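Local structure of cytochrome P450 268A2 Cyp268A2 (Mycobacterium marinum, 6BLD) at residues 165-170 / 175-180; 269-274 / 401-406; 67-72 / 319-324; 338-341 / 345-348. The protein belongs to the cytochrome P450 family, mainly helical haem proteins, and holds protoporphyrin IX containing iron together with (3E,5E)-6,10-dimethylundeca-3,5,9-trien-2-one. One frame throughout, in Å; residues are numbered along the deposited sequence.

Interaction 1: 165-170 / 175-180; sequences TLSDMV and ADRERV
Arg177 lies against Ser167 and Asp168 where two consecutive helices of the P450 fold, 160-170 and 177-186 (by chain order the E and F helices), meet across a short irregular connection. The packed half of the contact is the serine. Its CB sits over the centre of one guanidinium face, 3.4 Å from Arg177 CZ, while Ser167 OG lies 3.4 Å from Arg177 CG, so the arginine is covered along its aliphatic part as well as its flat end. With OG set beside its own backbone N (chi1 -46°), Ser167 bonds back to the carbonyl of Ile163, one turn earlier, and makes no hydrogen bond to the arginine. Arg177 runs extended from CG to NE and thereby spans the gap between the helices; its NE is bonded to the carbonyl O of Ile172 in the connecting loop. Carbon thus packs on one face while a backbone carbonyl takes the NE hydrogen.

The outer half is polar and lies toward solvent. Asp168 is exposed, and only its OD1 reaches the arginine, closing a salt bridge at the guanidinium edge. Asp168 OD2 turns instead to Asn136 ND2, a second bond that helps fix the carboxylate. The two charged planes stand 67° apart, far from a coplanar bidentate pairing: both arginine nitrogens share one oxygen. Arg177 NH2 gives the better bond, 3.1 Å to Asp168 OD1, toward the anti side of OD1 but 30° out of the carboxylate plane, whereas Arg177 NH1 adds a weak, more bent one of 3.3 Å to Asp168 OD1.

Interaction 2: 269-274 / 401-406; sequences ISHGLK and PVYVPG
The rear part of helix 247-278, the long central helix of the P450 fold, meets strand 402-404 through His271 against Tyr403 and Lys274 against Pro401. The two aromatic rings touch rim to rim, neither lying over the other, with centroids 5.8 Å apart and planes only 16° from parallel. Their closest atoms are His271 CE1 and Tyr403 CE1, at 3.4 Å. The imidazole is fixed by a further partner: NE2 is hydrogen-bonded to the carbonyl O of His410, whose ring stacks on it. His271 ND1 is hydrogen-bonded to a water, 2.7 Å away; that water also lies beside Tyr403 OH, but so close that the second half of the bridge is doubtful.

Strand 402-404 pairs with the antiparallel strand 411-418, Val402 bonding to Arg413 and Ser414, so this weakly bonded strand joins the central helix to the antiparallel sheet near the C-terminus. Ile412 of the partner strand touches both His271 and Tyr403.

Lys274 leaves the helix with CG opposite the backbone N (chi1 177°), then bends at chi2 and again at chi4. The bends fold its tail across the Pro401 ring at about a right angle, bringing NZ to 3.4 Å from Pro401 CG, with CE 4.0 Å from the same Pro401 CG. Lys274 NZ remains 3.9 Å from Tyr403 OH, too long to count as a bond, and it has a long, weak ion pair with Asp278.

Interaction 3: 67-72 / 319-324; sequences RADIVA and FELGGQ
Leu321 meets Asp69 and Ala72, two residues of helix 67-75 that face the same way across one turn. Its CD1 does the touching: it lies 3.6 Å from Asp69 OD1 and 4.1 Å from Ala72 CB, so one methyl packs on a carboxylate oxygen and on another methyl. Asp69 and Leu321 lie side by side and point oppositely, the aspartate reaching toward the turn and the leucine toward the helix. A chi1 of -172° sets the leucine's CG opposite the backbone N and lets CD1 reach the helix.

No direct hydrogen bond crosses the contact; a water does the joining. It donates to Asp69 OD1 at 2.7 Å and accepts from Gly322 N at 2.8 Å, tying the carboxylate to the backbone at the start of the turn. OD1 therefore has both a polar and an apolar neighbour.

The N-H of Gly322 is placed by a type I' turn from Leu321 to Gln324, closed by paired bonds between these two residues, Leu321 N to Gln324 O at 2.8 Å and Gln324 N to Leu321 O at 3.0 Å. Gly322 and Gly323 fill its two central positions, both with positive phi. The turn links strands 319-321 and 324-326 into a two-stranded hairpin. Val64 of strand 61-64 and Val42 of strand 42-45 touch both Asp69 and Leu321, placing the pair between helix 67-75, the hairpin and the edge of the five-stranded sheet.

Interaction 4: 338-341 / 345-348; sequences SGNW and AFCH
Trp341 N is hydrogen-bonded to Ser338 O, and the carbonyls of Gly339 and Asn340 point to the ring of Phe346, a residue with extended backbone angles in the following loop. By chain order helix 336-339 corresponds to the K' helix of the P450 fold, and the loop leads into the meander region ahead of the haem-binding loop and the L helix (375-392).

Phe346 turns its ring edge to Gly339 O, which lies in the ring plane, 3.3 Å from Phe346 CE2, where the partly positive C-H rim suits an oxygen. CG beside the backbone N (chi1 -57°) goes with the ring reaching the carbonyls. Asn340 O approaches obliquely, 3.6 Å from Phe346 CD2, and also takes a weak bond from Arg303 NH1. This arginine of the K-helix ExxR motif makes a cation-pi contact with Trp341 as well. Pro360, Asn359 and Arg356 pack on Phe346, and the whole contact is buried.

The amide of Asn340 is held at both ends, OD1 by Val362 N and ND2 by Thr306 OG1, which fixes its rotation. Its plane stands 80° from the phenyl ring. The side chains come no nearer than 4.2 Å, from Asn340 OD1 to Phe346 CZ.

How the interactions relate
Interactions 3 and 4 lie on one side of the chain's centre and touch: Arg67 CB is 3.4 Å from Gly339 O, so helix 67-75 packs on segment 338-341. Interaction 1 lies on the opposite side, its centre about 39 Å from that of interaction 3 and about 35 Å from that of interaction 4. Interaction 2 stands between, about 20 Å from interaction 4 and 22 Å from interaction 1, centre to centre. Helix 247-278 carries 269-274 and also packs against Leu166 and Val170. Interactions 2 and 3 cross along the chain and join distant parts of it; 4, nested within 2, and 1, within 3, fasten short local connections. The nearest side chains lie about 8 to 12 Å from the haem.

Interaction 1: 165-170 / 175-180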
loop_
_atom_site.group_PDB
_atom_site.type_symbol
_atom_site.label_atom_id
_atom_site.label_comp_id
_atom_site.label_asym_id
_atom_site.label_seq_id
_atom_site.Cartn_x
_atom_site.Cartn_y
_atom_site.Cartn_z
ATOM N N THR A 165 10.393 -9.117 8.156
ATOM C CA THR A 165 11.258 -8.654 7.077
ATOM C C THR A 165 11.610 -7.182 7.246
ATOM O O THR A 165 12.763 -6.784 7.041
ATOM C CB THR A 165 10.583 -8.888 5.726
ATOM O OG1 THR A 165 10.101 -10.235 5.655
ATOM C CG2 THR A 165 11.562 -8.641 4.592
ATOM N N LEU A 166 10.628 -6.359 7.622
ATOM C CA LEU A 166 10.882 -4.938 7.837
ATOM C C LEU A 166 11.854 -4.724 8.991
ATOM O O LEU A 166 12.866 -4.027 8.846
ATOM C CB LEU A 166 9.562 -4.210 8.099
ATOM C CG LEU A 166 9.561 -2.687 8.276
ATOM C CD1 LEU A 166 10.254 -2.272 9.568
ATOM C CD2 LEU A 166 10.200 -2.003 7.076
ATOM N N SER A 167 11.565 -5.325 10.148
ATOM C CA SER A 167 12.386 -5.089 11.330
ATOM C C SER A 167 13.797 -5.639 11.163
ATOM O O SER A 167 14.744 -5.090 11.738
ATOM C CB SER A 167 11.723 -5.702 12.563
ATOM O OG SER A 167 10.344 -5.384 12.611
ATOM N N ASP A 168 13.961 -6.716 10.390
ATOM C CA ASP A 168 15.300 -7.242 10.147
ATOM C C ASP A 168 16.139 -6.259 9.339
ATOM O O ASP A 168 17.351 -6.145 9.553
ATOM C CB ASP A 168 15.216 -8.589 9.429
ATOM C CG ASP A 168 14.962 -9.742 10.379
ATOM O OD1 ASP A 168 15.193 -9.576 11.595
ATOM O OD2 ASP A 168 14.531 -10.816 9.909
ATOM N N MET A 169 15.510 -5.537 8.411
ATOM C CA MET A 169 16.240 -4.575 7.594
ATOM C C MET A 169 16.564 -3.311 8.381
ATOM O O MET A 169 17.706 -2.840 8.369
ATOM C CB MET A 169 15.430 -4.227 6.345
ATOM C CG MET A 169 15.185 -5.401 5.421
ATOM S SD MET A 169 14.131 -4.956 4.031
ATOM C CE MET A 169 14.918 -3.445 3.477
ATOM N N VAL A 170 15.570 -2.746 9.064
ATOM C CA VAL A 170 15.786 -1.492 9.777
ATOM C C VAL A 170 16.513 -1.718 11.098
ATOM O O VAL A 170 17.236 -0.831 11.568
ATOM C CB VAL A 170 14.442 -0.777 9.990
ATOM C CG1 VAL A 170 14.651 0.626 10.539
ATOM C CG2 VAL A 170 13.657 -0.732 8.694
ATOM N N ALA A 175 11.322 -6.274 21.146
ATOM C CA ALA A 175 10.238 -5.858 22.029
ATOM C C ALA A 175 9.309 -4.840 21.377
ATOM O O ALA A 175 8.194 -4.638 21.868
ATOM C CB ALA A 175 10.808 -5.283 23.327
ATOM N N ASP A 176 9.734 -4.204 20.286
ATOM C CA ASP A 176 8.933 -3.196 19.605
ATOM C C ASP A 176 8.352 -3.678 18.284
ATOM O O ASP A 176 7.643 -2.913 17.623
ATOM C CB ASP A 176 9.770 -1.937 19.354
ATOM C CG ASP A 176 10.246 -1.291 20.634
ATOM O OD1 ASP A 176 9.391 -0.898 21.455
ATOM O OD2 ASP A 176 11.475 -1.179 20.818
ATOM N N ARG A 177 8.623 -4.921 17.884
ATOM C CA ARG A 177 8.263 -5.356 16.537
ATOM C C ARG A 177 6.752 -5.482 16.373
ATOM O O ARG A 177 6.183 -4.972 15.402
ATOM C CB ARG A 177 8.964 -6.676 16.212
ATOM C CG ARG A 177 10.428 -6.499 15.842
ATOM C CD ARG A 177 11.135 -7.828 15.646
ATOM N NE ARG A 177 12.554 -7.644 15.348
ATOM C CZ ARG A 177 13.184 -8.207 14.322
ATOM N NH1 ARG A 177 12.523 -8.996 13.485
ATOM N NH2 ARG A 177 14.476 -7.979 14.128
ATOM N N GLU A 178 6.083 -6.154 17.313
ATOM C CA GLU A 178 4.641 -6.340 17.183
ATOM C C GLU A 178 3.882 -5.029 17.358
ATOM O O GLU A 178 2.833 -4.835 16.732
ATOM C CB GLU A 178 4.144 -7.380 18.187
ATOM C CG GLU A 178 4.622 -8.800 17.905
ATOM C CD GLU A 178 4.235 -9.291 16.519
ATOM O OE1 GLU A 178 3.158 -8.902 16.019
ATOM O OE2 GLU A 178 5.012 -10.069 15.928
ATOM N N ARG A 179 4.389 -4.120 18.195
ATOM C CA ARG A 179 3.721 -2.836 18.374
ATOM C C ARG A 179 3.892 -1.938 17.155
ATOM O O ARG A 179 2.984 -1.165 16.826
ATOM C CB ARG A 179 4.245 -2.137 19.627
ATOM C CG ARG A 179 4.039 -2.923 20.909
ATOM C CD ARG A 179 4.787 -2.288 22.070
ATOM N NE ARG A 179 4.271 -0.962 22.393
ATOM C CZ ARG A 179 4.741 -0.198 23.374
ATOM N NH1 ARG A 179 5.741 -0.628 24.132
ATOM N NH2 ARG A 179 4.211 0.997 23.598
ATOM N N VAL A 180 5.039 -2.018 16.478
ATOM C CA VAL A 180 5.232 -1.233 15.262
ATOM C C VAL A 180 4.286 -1.711 14.167
ATOM O O VAL A 180 3.683 -0.901 13.451
ATOM C CB VAL A 180 6.704 -1.294 14.814
ATOM C CG1 VAL A 180 6.838 -0.878 13.355
ATOM C CG2 VAL A 180 7.563 -0.409 15.703
#

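Interaction 2: 269-274 / 401-406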
loop_
_atom_site.group_PDB
_atom_site.type_symbol
_atom_site.label_atom_id
_atom_site.label_comp_id
_atom_site.label_asym_id
_atom_site.label_seq_id
_atom_site.Cartn_x
_atom_site.Cartn_y
_atom_site.Cartn_z
ATOM N N ILE A 269 -1.207 -10.724 1.232
ATOM C CA ILE A 269 -1.162 -12.116 1.667
ATOM C C ILE A 269 -2.560 -12.610 2.025
ATOM O O ILE A 269 -2.955 -13.722 1.653
ATOM C CB ILE A 269 -0.180 -12.276 2.844
ATOM C CG1 ILE A 269 1.258 -12.038 2.372
ATOM C CG2 ILE A 269 -0.313 -13.657 3.470
ATOM C CD1 ILE A 269 2.237 -11.762 3.498
ATOM N N SER A 270 -3.335 -11.791 2.742
ATOM C CA SER A 270 -4.698 -12.176 3.095
ATOM C C SER A 270 -5.576 -12.292 1.854
ATOM O O SER A 270 -6.315 -13.271 1.694
ATOM C CB SER A 270 -5.292 -11.170 4.080
ATOM O OG SER A 270 -4.591 -11.190 5.309
ATOM N N HIS A 271 -5.518 -11.293 0.969
ATOM C CA HIS A 271 -6.279 -11.369 -0.274
ATOM C C HIS A 271 -5.827 -12.544 -1.131
ATOM O O HIS A 271 -6.639 -13.137 -1.850
ATOM C CB HIS A 271 -6.146 -10.062 -1.060
ATOM C CG HIS A 271 -6.844 -8.897 -0.429
ATOM N ND1 HIS A 271 -8.191 -8.904 -0.137
ATOM C CD2 HIS A 271 -6.383 -7.684 -0.043
ATOM C CE1 HIS A 271 -8.529 -7.749 0.408
ATOM N NE2 HIS A 271 -7.449 -6.990 0.476
ATOM N N GLY A 272 -4.542 -12.900 -1.061
ATOM C CA GLY A 272 -4.039 -13.985 -1.888
ATOM C C GLY A 272 -4.560 -15.343 -1.462
ATOM O O GLY A 272 -4.920 -16.171 -2.304
ATOM N N LEU A 273 -4.604 -15.597 -0.151
ATOM C CA LEU A 273 -5.119 -16.873 0.334
ATOM C C LEU A 273 -6.589 -17.042 -0.026
ATOM O O LEU A 273 -7.021 -18.135 -0.412
ATOM C CB LEU A 273 -4.919 -16.985 1.845
ATOM C CG LEU A 273 -5.370 -18.304 2.475
ATOM C CD1 LEU A 273 -4.394 -19.422 2.135
ATOM C CD2 LEU A 273 -5.527 -18.163 3.981
ATOM N N LYS A 274 -7.372 -15.966 0.090
ATOM C CA LYS A 274 -8.778 -16.027 -0.293
ATOM C C LYS A 274 -8.931 -16.240 -1.795
ATOM O O LYS A 274 -9.828 -16.969 -2.234
ATOM C CB LYS A 274 -9.495 -14.750 0.148
ATOM C CG LYS A 274 -10.957 -14.679 -0.262
ATOM C CD LYS A 274 -11.764 -15.806 0.364
ATOM C CE LYS A 274 -13.256 -15.579 0.185
ATOM N NZ LYS A 274 -13.580 -14.128 0.088
ATOM N N PRO A 401 -13.709 -13.407 5.137
ATOM C CA PRO A 401 -12.900 -12.237 5.482
ATOM C C PRO A 401 -13.754 -11.092 5.999
ATOM O O PRO A 401 -14.917 -10.925 5.622
ATOM C CB PRO A 401 -12.228 -11.860 4.153
ATOM C CG PRO A 401 -12.651 -12.920 3.149
ATOM C CD PRO A 401 -13.902 -13.527 3.685
ATOM N N VAL A 402 -13.155 -10.300 6.882
ATOM C CA VAL A 402 -13.765 -9.084 7.405
ATOM C C VAL A 402 -12.998 -7.919 6.792
ATOM O O VAL A 402 -11.863 -7.629 7.188
ATOM C CB VAL A 402 -13.738 -9.035 8.937
ATOM C CG1 VAL A 402 -14.336 -7.729 9.436
ATOM C CG2 VAL A 402 -14.485 -10.225 9.519
ATOM N N TYR A 403 -13.611 -7.251 5.820
ATOM C CA TYR A 403 -12.944 -6.174 5.103
ATOM C C TYR A 403 -13.021 -4.872 5.888
ATOM O O TYR A 403 -14.020 -4.585 6.555
ATOM C CB TYR A 403 -13.564 -5.998 3.717
ATOM C CG TYR A 403 -13.284 -7.155 2.786
ATOM C CD1 TYR A 403 -12.074 -7.250 2.111
ATOM C CD2 TYR A 403 -14.226 -8.156 2.587
ATOM C CE1 TYR A 403 -11.812 -8.307 1.261
ATOM C CE2 TYR A 403 -13.972 -9.218 1.739
ATOM C CZ TYR A 403 -12.764 -9.288 1.079
ATOM O OH TYR A 403 -12.506 -10.343 0.233
ATOM N N VAL A 404 -11.954 -4.084 5.804
ATOM C CA VAL A 404 -11.835 -2.836 6.550
ATOM C C VAL A 404 -12.440 -1.718 5.705
ATOM O O VAL A 404 -11.998 -1.517 4.563
ATOM C CB VAL A 404 -10.374 -2.528 6.896
ATOM C CG1 VAL A 404 -10.249 -1.137 7.499
ATOM C CG2 VAL A 404 -9.813 -3.582 7.839
ATOM N N PRO A 405 -13.430 -0.984 6.210
ATOM C CA PRO A 405 -13.952 0.161 5.452
ATOM C C PRO A 405 -12.931 1.286 5.385
ATOM O O PRO A 405 -12.197 1.544 6.343
ATOM C CB PRO A 405 -15.198 0.576 6.244
ATOM C CG PRO A 405 -14.953 0.071 7.626
ATOM C CD PRO A 405 -14.159 -1.195 7.473
ATOM N N GLY A 406 -12.889 1.951 4.243
ATOM C CA GLY A 406 -11.941 3.027 4.035
ATOM C C GLY A 406 -11.721 3.282 2.564
ATOM O O GLY A 406 -12.146 2.514 1.701
HETATM O O HOH W 1 -10.391 -10.174 -0.963
#

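Interaction 3: 67-72 / 319-324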
loop_
_atom_site.group_PDB
_atom_site.type_symbol
_atom_site.label_atom_id
_atom_site.label_comp_id
_atom_site.label_asym_id
_atom_site.label_seq_id
_atom_site.Cartn_x
_atom_site.Cartn_y
_atom_site.Cartn_z
ATOM N N ARG A 67 -6.649 2.616 -16.676
ATOM C CA ARG A 67 -5.261 2.271 -16.380
ATOM C C ARG A 67 -4.288 3.163 -17.140
ATOM O O ARG A 67 -3.303 3.644 -16.569
ATOM C CB ARG A 67 -5.004 0.799 -16.706
ATOM C CG ARG A 67 -3.597 0.335 -16.370
ATOM C CD ARG A 67 -2.978 -0.445 -17.518
ATOM N NE ARG A 67 -1.522 -0.480 -17.424
ATOM C CZ ARG A 67 -0.703 0.143 -18.265
ATOM N NH1 ARG A 67 -1.194 0.853 -19.271
ATOM N NH2 ARG A 67 0.609 0.055 -18.098
ATOM N N ALA A 68 -4.547 3.398 -18.430
ATOM C CA ALA A 68 -3.648 4.229 -19.226
ATOM C C ALA A 68 -3.556 5.644 -18.666
ATOM O O ALA A 68 -2.472 6.237 -18.634
ATOM C CB ALA A 68 -4.106 4.257 -20.683
ATOM N N ASP A 69 -4.682 6.200 -18.214
ATOM C CA ASP A 69 -4.658 7.544 -17.647
ATOM C C ASP A 69 -3.960 7.569 -16.293
ATOM O O ASP A 69 -3.308 8.562 -15.950
ATOM C CB ASP A 69 -6.080 8.091 -17.527
ATOM C CG ASP A 69 -6.710 8.380 -18.876
ATOM O OD1 ASP A 69 -5.968 8.733 -19.815
ATOM O OD2 ASP A 69 -7.948 8.257 -18.997
ATOM N N ILE A 70 -4.087 6.491 -15.514
ATOM C CA ILE A 70 -3.374 6.394 -14.244
ATOM C C ILE A 70 -1.870 6.387 -14.482
ATOM O O ILE A 70 -1.105 7.032 -13.754
ATOM C CB ILE A 70 -3.841 5.147 -13.469
ATOM C CG1 ILE A 70 -5.240 5.377 -12.893
ATOM C CG2 ILE A 70 -2.847 4.769 -12.375
ATOM C CD1 ILE A 70 -5.830 4.165 -12.224
ATOM N N VAL A 71 -1.424 5.671 -15.516
ATOM C CA VAL A 71 -0.010 5.685 -15.883
ATOM C C VAL A 71 0.411 7.079 -16.333
ATOM O O VAL A 71 1.502 7.555 -15.994
ATOM C CB VAL A 71 0.262 4.625 -16.968
ATOM C CG1 VAL A 71 1.633 4.827 -17.595
ATOM C CG2 VAL A 71 0.139 3.224 -16.380
ATOM N N ALA A 72 -0.455 7.764 -17.087
ATOM C CA ALA A 72 -0.126 9.104 -17.565
ATOM C C ALA A 72 0.096 10.070 -16.407
ATOM O O ALA A 72 1.061 10.843 -16.411
ATOM C CB ALA A 72 -1.231 9.618 -18.488
ATOM N N PHE A 319 -3.751 20.681 -17.878
ATOM C CA PHE A 319 -3.421 19.439 -18.563
ATOM C C PHE A 319 -4.691 18.778 -19.075
ATOM O O PHE A 319 -5.671 18.648 -18.336
ATOM C CB PHE A 319 -2.667 18.480 -17.635
ATOM C CG PHE A 319 -2.009 17.335 -18.349
ATOM C CD1 PHE A 319 -2.690 16.148 -18.560
ATOM C CD2 PHE A 319 -0.708 17.447 -18.812
ATOM C CE1 PHE A 319 -2.086 15.093 -19.217
ATOM C CE2 PHE A 319 -0.098 16.394 -19.469
ATOM C CZ PHE A 319 -0.788 15.217 -19.672
ATOM N N GLU A 320 -4.658 18.350 -20.332
ATOM C CA GLU A 320 -5.787 17.677 -20.960
ATOM C C GLU A 320 -5.658 16.172 -20.750
ATOM O O GLU A 320 -4.679 15.561 -21.190
ATOM C CB GLU A 320 -5.838 18.017 -22.449
ATOM C CG GLU A 320 -6.957 17.345 -23.213
ATOM C CD GLU A 320 -7.111 17.915 -24.605
ATOM O OE1 GLU A 320 -6.330 17.525 -25.500
ATOM O OE2 GLU A 320 -8.006 18.761 -24.803
ATOM N N LEU A 321 -6.644 15.579 -20.077
ATOM C CA LEU A 321 -6.635 14.151 -19.789
ATOM C C LEU A 321 -8.050 13.606 -19.905
ATOM O O LEU A 321 -8.973 14.134 -19.279
ATOM C CB LEU A 321 -6.074 13.870 -18.391
ATOM C CG LEU A 321 -5.834 12.398 -18.052
ATOM C CD1 LEU A 321 -4.591 11.883 -18.762
ATOM C CD2 LEU A 321 -5.715 12.212 -16.552
ATOM N N GLY A 322 -8.212 12.549 -20.697
ATOM C CA GLY A 322 -9.529 11.970 -20.905
ATOM C C GLY A 322 -10.536 12.930 -21.495
ATOM O O GLY A 322 -11.728 12.840 -21.182
ATOM N N GLY A 323 -10.088 13.853 -22.344
ATOM C CA GLY A 323 -10.979 14.842 -22.913
ATOM C C GLY A 323 -11.389 15.948 -21.971
ATOM O O GLY A 323 -12.280 16.731 -22.311
ATOM N N GLN A 324 -10.767 16.037 -20.799
ATOM C CA GLN A 324 -11.094 17.041 -19.799
ATOM C C GLN A 324 -9.857 17.870 -19.486
ATOM O O GLN A 324 -8.744 17.342 -19.417
ATOM C CB GLN A 324 -11.630 16.390 -18.519
ATOM C CG GLN A 324 -12.849 15.510 -18.737
ATOM C CD GLN A 324 -14.112 16.317 -18.952
ATOM O OE1 GLN A 324 -14.338 17.327 -18.288
ATOM N NE2 GLN A 324 -14.944 15.874 -19.888
HETATM O O HOH W 2 -6.757 10.431 -21.778
#

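Interaction 4: 338-341 / 345-348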
loop_
_atom_site.group_PDB
_atom_site.type_symbol
_atom_site.label_atom_id
_atom_site.label_comp_id
_atom_site.label_asym_id
_atom_site.label_seq_id
_atom_site.Cartn_x
_atom_site.Cartn_y
_atom_site.Cartn_z
ATOM N N SER A 338 -9.705 0.480 -9.932
ATOM C CA SER A 338 -10.380 0.645 -11.214
ATOM C C SER A 338 -9.427 0.379 -12.371
ATOM O O SER A 338 -9.801 -0.274 -13.354
ATOM C CB SER A 338 -10.974 2.049 -11.317
ATOM O OG SER A 338 -11.534 2.266 -12.600
ATOM N N GLY A 339 -8.191 0.870 -12.270
ATOM C CA GLY A 339 -7.218 0.630 -13.321
ATOM C C GLY A 339 -6.852 -0.831 -13.477
ATOM O O GLY A 339 -6.556 -1.284 -14.587
ATOM N N ASN A 340 -6.867 -1.589 -12.381
ATOM C CA ASN A 340 -6.551 -3.010 -12.449
ATOM C C ASN A 340 -7.735 -3.861 -12.886
ATOM O O ASN A 340 -7.555 -5.057 -13.141
ATOM C CB ASN A 340 -6.024 -3.495 -11.096
ATOM C CG ASN A 340 -4.579 -3.102 -10.866
ATOM O OD1 ASN A 340 -3.848 -2.808 -11.812
ATOM N ND2 ASN A 340 -4.159 -3.091 -9.606
ATOM N N TRP A 341 -8.933 -3.281 -12.972
ATOM C CA TRP A 341 -10.093 -3.948 -13.549
ATOM C C TRP A 341 -10.470 -3.355 -14.903
ATOM O O TRP A 341 -11.577 -3.591 -15.398
ATOM C CB TRP A 341 -11.281 -3.882 -12.588
ATOM C CG TRP A 341 -11.485 -5.149 -11.807
ATOM C CD1 TRP A 341 -12.508 -6.041 -11.944
ATOM C CD2 TRP A 341 -10.637 -5.666 -10.776
ATOM N NE1 TRP A 341 -12.352 -7.079 -11.058
ATOM C CE2 TRP A 341 -11.210 -6.873 -10.329
ATOM C CE3 TRP A 341 -9.449 -5.223 -10.182
ATOM C CZ2 TRP A 341 -10.637 -7.644 -9.319
ATOM C CZ3 TRP A 341 -8.881 -5.990 -9.180
ATOM C CH2 TRP A 341 -9.475 -7.186 -8.758
ATOM N N ALA A 345 -7.442 -2.901 -20.721
ATOM C CA ALA A 345 -6.050 -3.259 -20.479
ATOM C C ALA A 345 -5.884 -4.740 -20.161
ATOM O O ALA A 345 -4.809 -5.307 -20.383
ATOM C CB ALA A 345 -5.479 -2.414 -19.339
ATOM N N PHE A 346 -6.931 -5.372 -19.637
ATOM C CA PHE A 346 -6.866 -6.761 -19.211
ATOM C C PHE A 346 -7.974 -7.566 -19.871
ATOM O O PHE A 346 -9.046 -7.043 -20.183
ATOM C CB PHE A 346 -6.984 -6.890 -17.685
ATOM C CG PHE A 346 -5.947 -6.115 -16.928
ATOM C CD1 PHE A 346 -4.713 -6.675 -16.646
ATOM C CD2 PHE A 346 -6.206 -4.825 -16.498
ATOM C CE1 PHE A 346 -3.756 -5.963 -15.950
ATOM C CE2 PHE A 346 -5.254 -4.106 -15.802
ATOM C CZ PHE A 346 -4.027 -4.677 -15.527
ATOM N N CYS A 347 -7.699 -8.851 -20.077
ATOM C CA CYS A 347 -8.685 -9.802 -20.575
ATOM C C CYS A 347 -9.286 -10.523 -19.375
ATOM O O CYS A 347 -8.601 -11.304 -18.706
ATOM C CB CYS A 347 -8.049 -10.786 -21.553
ATOM S SG CYS A 347 -9.183 -12.050 -22.161
ATOM N N HIS A 348 -10.565 -10.255 -19.106
ATOM C CA HIS A 348 -11.291 -10.798 -17.963
ATOM C C HIS A 348 -10.559 -10.499 -16.658
ATOM O O HIS A 348 -10.069 -11.424 -15.996
ATOM C CB HIS A 348 -11.499 -12.305 -18.120
ATOM C CG HIS A 348 -12.413 -12.673 -19.247
ATOM N ND1 HIS A 348 -13.787 -12.624 -19.138
ATOM C CD2 HIS A 348 -12.151 -13.092 -20.507
ATOM C CE1 HIS A 348 -14.331 -12.999 -20.281
ATOM N NE2 HIS A 348 -13.360 -13.289 -21.130
#